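Local coordinates for 3-methyladenine dna-glycosylase (Archaeoglobus fulgidus, PDB 2JHN), which belongs to the helix-hairpin-helix DNA glycosylases of the AlkA type, a family of base excision DNA repair proteins, at residues A[75-89]-A[102-116]. The protein carries 1 engineered substitution. Residues are numbered along the deposited sequence; the frame is centred on the assembly and turned at random.
With GOL (glycerol), chain G.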
# COMPACT_ATOMS: atom_id res chain seq x y z
N LYS A 75 -9.91 -6.39 7.95
CA LYS A 75 -9.17 -5.22 7.45
C LYS A 75 -7.67 -5.44 7.60
O LYS A 75 -6.91 -5.14 6.68
CB LYS A 75 -9.56 -3.95 8.20
CG LYS A 75 -10.96 -3.35 7.87
CD LYS A 75 -11.17 -2.04 8.69
CE LYS A 75 -12.03 -0.98 7.96
NZ LYS A 75 -11.95 0.39 8.62
N LEU A 76 -7.24 -5.97 8.75
CA LEU A 76 -5.79 -6.15 8.98
C LEU A 76 -5.18 -7.28 8.15
O LEU A 76 -4.04 -7.17 7.70
CB LEU A 76 -5.48 -6.37 10.46
CG LEU A 76 -5.87 -5.19 11.37
CD1 LEU A 76 -5.67 -5.61 12.83
CD2 LEU A 76 -5.05 -3.95 11.04
N VAL A 77 -5.93 -8.37 7.99
CA VAL A 77 -5.47 -9.49 7.17
C VAL A 77 -5.22 -9.01 5.73
O VAL A 77 -4.19 -9.33 5.13
CB VAL A 77 -6.49 -10.64 7.18
CG1 VAL A 77 -6.18 -11.68 6.06
CG2 VAL A 77 -6.51 -11.33 8.57
N GLU A 78 -6.16 -8.26 5.19
CA GLU A 78 -6.07 -7.75 3.82
C GLU A 78 -4.94 -6.68 3.70
O GLU A 78 -4.15 -6.67 2.73
CB GLU A 78 -7.42 -7.15 3.44
CG GLU A 78 -7.43 -6.63 1.99
CD GLU A 78 -8.69 -5.88 1.65
OE1 GLU A 78 -9.20 -5.12 2.52
OE2 GLU A 78 -9.15 -6.02 0.49
N TYR A 79 -4.87 -5.77 4.67
CA TYR A 79 -3.89 -4.67 4.60
C TYR A 79 -2.43 -5.13 4.77
O TYR A 79 -1.52 -4.68 4.05
CB TYR A 79 -4.23 -3.62 5.66
CG TYR A 79 -3.24 -2.47 5.71
CD1 TYR A 79 -3.30 -1.45 4.75
CD2 TYR A 79 -2.27 -2.38 6.73
CE1 TYR A 79 -2.42 -0.37 4.77
CE2 TYR A 79 -1.37 -1.29 6.76
CZ TYR A 79 -1.47 -0.28 5.78
OH TYR A 79 -0.62 0.81 5.75
N LEU A 80 -2.21 -5.99 5.75
CA LEU A 80 -0.86 -6.48 6.07
C LEU A 80 -0.46 -7.66 5.18
O LEU A 80 0.71 -8.02 5.12
CB LEU A 80 -0.76 -6.89 7.56
CG LEU A 80 -1.05 -5.77 8.59
CD1 LEU A 80 -1.28 -6.36 10.00
CD2 LEU A 80 0.06 -4.75 8.62
N GLY A 81 -1.44 -8.25 4.49
CA GLY A 81 -1.17 -9.37 3.57
C GLY A 81 -0.86 -10.67 4.32
O GLY A 81 0.18 -11.29 4.09
N LEU A 82 -1.77 -11.09 5.20
CA LEU A 82 -1.45 -12.25 6.08
C LEU A 82 -1.96 -13.60 5.56
O LEU A 82 -1.77 -14.64 6.23
CB LEU A 82 -1.95 -12.02 7.50
CG LEU A 82 -1.45 -10.77 8.18
CD1 LEU A 82 -2.18 -10.53 9.49
CD2 LEU A 82 0.10 -10.77 8.37
N GLN A 83 -2.56 -13.58 4.37
CA GLN A 83 -3.21 -14.77 3.79
C GLN A 83 -2.17 -15.82 3.43
O GLN A 83 -1.05 -15.51 3.07
CB GLN A 83 -4.02 -14.41 2.52
CG GLN A 83 -5.00 -13.26 2.67
CD GLN A 83 -4.39 -11.88 2.33
OE1 GLN A 83 -3.16 -11.69 2.31
NE2 GLN A 83 -5.27 -10.92 2.06
N ASN A 84 -2.60 -17.08 3.49
CA ASN A 84 -1.79 -18.25 3.21
C ASN A 84 -1.03 -18.13 1.87
O ASN A 84 -1.67 -18.04 0.81
CB ASN A 84 -2.72 -19.48 3.23
CG ASN A 84 -1.98 -20.79 3.04
OD1 ASN A 84 -0.79 -20.83 2.75
ND2 ASN A 84 -2.71 -21.89 3.23
N PRO A 85 0.31 -18.06 1.92
CA PRO A 85 1.14 -17.88 0.71
C PRO A 85 1.59 -19.19 0.05
O PRO A 85 2.49 -19.17 -0.79
CB PRO A 85 2.38 -17.20 1.26
CG PRO A 85 2.56 -17.85 2.63
CD PRO A 85 1.14 -18.11 3.14
N GLU A 86 1.02 -20.31 0.45
CA GLU A 86 1.53 -21.62 -0.01
C GLU A 86 1.54 -21.73 -1.54
O GLU A 86 2.57 -22.08 -2.13
CB GLU A 86 0.70 -22.75 0.62
CG GLU A 86 1.00 -24.12 0.04
CD GLU A 86 2.23 -24.77 0.64
OE1 GLU A 86 2.90 -24.14 1.50
OE2 GLU A 86 2.53 -25.93 0.24
N GLU A 87 0.41 -21.36 -2.15
CA GLU A 87 0.22 -21.47 -3.58
C GLU A 87 1.08 -20.46 -4.35
O GLU A 87 1.64 -20.80 -5.41
CB GLU A 87 -1.26 -21.30 -3.94
CG GLU A 87 -1.65 -22.03 -5.24
CD GLU A 87 -2.94 -21.52 -5.88
OE1 GLU A 87 -3.84 -21.05 -5.14
OE2 GLU A 87 -3.06 -21.63 -7.14
N LEU A 88 1.17 -19.24 -3.83
CA LEU A 88 2.07 -18.24 -4.41
C LEU A 88 3.48 -18.79 -4.41
O LEU A 88 4.20 -18.71 -5.40
CB LEU A 88 2.03 -16.94 -3.58
CG LEU A 88 3.13 -15.89 -3.84
CD1 LEU A 88 3.06 -15.31 -5.23
CD2 LEU A 88 3.10 -14.75 -2.77
N TYR A 89 3.88 -19.35 -3.27
CA TYR A 89 5.26 -19.81 -3.13
C TYR A 89 5.56 -20.96 -4.08
O TYR A 89 6.64 -21.00 -4.70
CB TYR A 89 5.52 -20.23 -1.69
CG TYR A 89 5.80 -19.09 -0.71
CD1 TYR A 89 6.07 -17.78 -1.14
CD2 TYR A 89 5.84 -19.35 0.65
CE1 TYR A 89 6.36 -16.77 -0.20
CE2 TYR A 89 6.13 -18.37 1.58
CZ TYR A 89 6.38 -17.08 1.15
OH TYR A 89 6.66 -16.14 2.10
N LYS A 102 11.73 -14.83 -4.21
CA LYS A 102 11.11 -15.47 -3.06
C LYS A 102 12.12 -15.74 -1.96
O LYS A 102 11.84 -15.50 -0.80
CB LYS A 102 10.44 -16.79 -3.44
CG LYS A 102 9.81 -17.54 -2.24
CD LYS A 102 9.21 -18.90 -2.63
CE LYS A 102 10.27 -19.93 -3.00
NZ LYS A 102 10.67 -20.79 -1.84
N ASN A 103 13.31 -16.24 -2.34
CA ASN A 103 14.34 -16.56 -1.36
C ASN A 103 15.00 -15.33 -0.74
O ASN A 103 15.26 -15.31 0.47
CB ASN A 103 15.36 -17.54 -1.95
CG ASN A 103 14.77 -18.96 -2.14
OD1 ASN A 103 13.93 -19.40 -1.36
ND2 ASN A 103 15.22 -19.66 -3.17
N ARG A 104 15.23 -14.29 -1.56
CA ARG A 104 15.79 -13.04 -1.07
C ARG A 104 14.88 -12.42 0.00
O ARG A 104 15.38 -11.91 1.00
CB ARG A 104 16.06 -12.03 -2.20
CG ARG A 104 16.68 -10.70 -1.71
CD ARG A 104 17.25 -9.83 -2.83
NE ARG A 104 18.43 -10.43 -3.46
CZ ARG A 104 19.67 -10.28 -3.00
NH1 ARG A 104 19.91 -9.55 -1.91
NH2 ARG A 104 20.68 -10.89 -3.63
N PHE A 105 13.55 -12.47 -0.21
CA PHE A 105 12.60 -11.90 0.75
C PHE A 105 11.72 -12.99 1.39
O PHE A 105 10.51 -12.82 1.56
CB PHE A 105 11.80 -10.76 0.10
CG PHE A 105 12.66 -9.68 -0.51
CD1 PHE A 105 13.41 -8.80 0.30
CD2 PHE A 105 12.79 -9.58 -1.90
CE1 PHE A 105 14.24 -7.82 -0.28
CE2 PHE A 105 13.61 -8.61 -2.49
CZ PHE A 105 14.34 -7.71 -1.69
N TYR A 106 12.35 -14.09 1.79
CA TYR A 106 11.57 -15.25 2.22
C TYR A 106 10.76 -14.98 3.48
O TYR A 106 11.29 -14.46 4.46
CB TYR A 106 12.42 -16.53 2.40
CG TYR A 106 11.48 -17.69 2.73
CD1 TYR A 106 10.67 -18.26 1.73
CD2 TYR A 106 11.34 -18.15 4.05
CE1 TYR A 106 9.77 -19.29 2.03
CE2 TYR A 106 10.42 -19.19 4.37
CZ TYR A 106 9.65 -19.75 3.35
OH TYR A 106 8.77 -20.76 3.65
N GLY A 107 9.46 -15.32 3.45
CA GLY A 107 8.59 -15.10 4.60
C GLY A 107 7.77 -13.83 4.47
O GLY A 107 6.90 -13.55 5.31
N PHE A 108 8.03 -13.06 3.42
CA PHE A 108 7.18 -11.90 3.11
C PHE A 108 5.74 -12.29 2.79
O PHE A 108 4.83 -11.50 3.08
CB PHE A 108 7.80 -11.02 2.02
CG PHE A 108 7.01 -9.74 1.75
CD1 PHE A 108 7.24 -8.58 2.51
CD2 PHE A 108 6.04 -9.70 0.74
CE1 PHE A 108 6.53 -7.38 2.26
CE2 PHE A 108 5.30 -8.51 0.50
CZ PHE A 108 5.57 -7.34 1.25
N GLY A 109 5.52 -13.47 2.21
CA GLY A 109 4.14 -13.97 1.98
C GLY A 109 3.46 -13.25 0.82
O GLY A 109 4.12 -12.79 -0.14
N ARG A 110 2.15 -13.12 0.93
CA ARG A 110 1.35 -12.42 -0.08
C ARG A 110 1.38 -10.92 0.12
O ARG A 110 1.61 -10.43 1.22
CB ARG A 110 -0.10 -12.92 -0.01
CG ARG A 110 -0.20 -14.47 -0.33
CD ARG A 110 -1.57 -14.83 -0.88
NE ARG A 110 -1.72 -14.31 -2.24
CZ ARG A 110 -2.74 -14.60 -3.04
NH1 ARG A 110 -3.71 -15.43 -2.65
NH2 ARG A 110 -2.80 -14.07 -4.26
N ALA A 111 1.08 -10.19 -0.95
CA ALA A 111 1.00 -8.73 -0.88
C ALA A 111 -0.20 -8.31 -0.04
O ALA A 111 -1.28 -8.91 -0.12
CB ALA A 111 0.88 -8.15 -2.26
N GLY A 112 0.01 -7.27 0.78
CA GLY A 112 -1.12 -6.57 1.41
C GLY A 112 -1.66 -5.46 0.51
O GLY A 112 -1.76 -5.64 -0.72
N LEU A 113 -1.98 -4.33 1.14
CA LEU A 113 -2.37 -3.11 0.42
C LEU A 113 -1.51 -1.97 0.96
O LEU A 113 -0.87 -2.12 2.02
CB LEU A 113 -3.86 -2.79 0.65
CG LEU A 113 -4.86 -3.83 0.10
CD1 LEU A 113 -6.25 -3.49 0.67
CD2 LEU A 113 -4.86 -3.78 -1.43
N MET A 114 -1.47 -0.86 0.23
CA MET A 114 -0.70 0.29 0.72
C MET A 114 -1.58 1.44 1.29
O MET A 114 -1.08 2.57 1.51
CB MET A 114 0.30 0.74 -0.35
CG MET A 114 1.36 -0.34 -0.64
SD MET A 114 2.50 0.07 -1.95
CE MET A 114 3.38 1.44 -1.19
N SER A 115 -2.86 1.13 1.55
CA SER A 115 -3.83 2.04 2.15
C SER A 115 -4.94 1.27 2.88
O SER A 115 -5.24 0.12 2.54
CB SER A 115 -4.45 2.94 1.07
OG SER A 115 -5.13 2.17 0.06
N MET A 116 -5.58 1.92 3.85
CA MET A 116 -6.70 1.32 4.58
C MET A 116 -8.07 1.88 4.15
O MET A 116 -9.09 1.65 4.82
CB MET A 116 -6.49 1.44 6.09
CG MET A 116 -5.14 0.89 6.57
SD MET A 116 -5.27 -0.07 8.11
CE MET A 116 -6.43 -1.31 7.56
C1 GOL G . 3.02 -4.58 5.18
O1 GOL G . 3.99 -5.22 4.36
C2 GOL G . 1.88 -3.89 4.42
O2 GOL G . 1.26 -4.78 3.50
C3 GOL G . 2.36 -2.65 3.67
O3 GOL G . 1.32 -1.68 3.52
O HOH W 1 -4.10 -8.39 0.71
O HOH W 2 2.52 -7.09 2.54
O HOH W 3 0.95 -13.87 3.54
O HOH W 4 -4.05 -17.09 -0.16
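In one of its two modelled conformers, Met116 lies across the ring of Tyr79 in a Met-aromatic contact, where the last residues of 102-116 run back along helix 69-80 of the TATA-box binding protein-like domain. Followed outward, Tyr79 CB meets the methyl CE of Met116 at 3.7 Å. Tyr79 CG stands anti to the backbone N (chi1 177°), turning one ring face to the methionine: Met116 SD sits over it, 4.0 Å from the ring centroid, and Met116 CG covers Tyr79 CD1 and CE1 nearer the rim. At the ring's edge Ser115 O approaches Tyr79 CD1 to 3.3 Å. The hydroxyl at the tip hydrogen-bonds to Asp28, a residue of a sodium site. Tyr79 O accepts hydrogen bonds from Leu113 N at 3.0 Å and from the bound glycerol. Here the backbones nearly touch, Gly81 CA and Gly112 CA being 3.5 Å apart, and four waters bridge the segments. Farther on, Arg110 lays CG and CD along the backbone of Gln83 and Asn84, its guanidinium paired with Asp276. Before helix 86-93, Pro85 CB covers one face of the Tyr89 ring, whose OH accepts a hydrogen bond from Gly109 N at 2.9 Å and a weak one from Gly107 N at 3.2 Å.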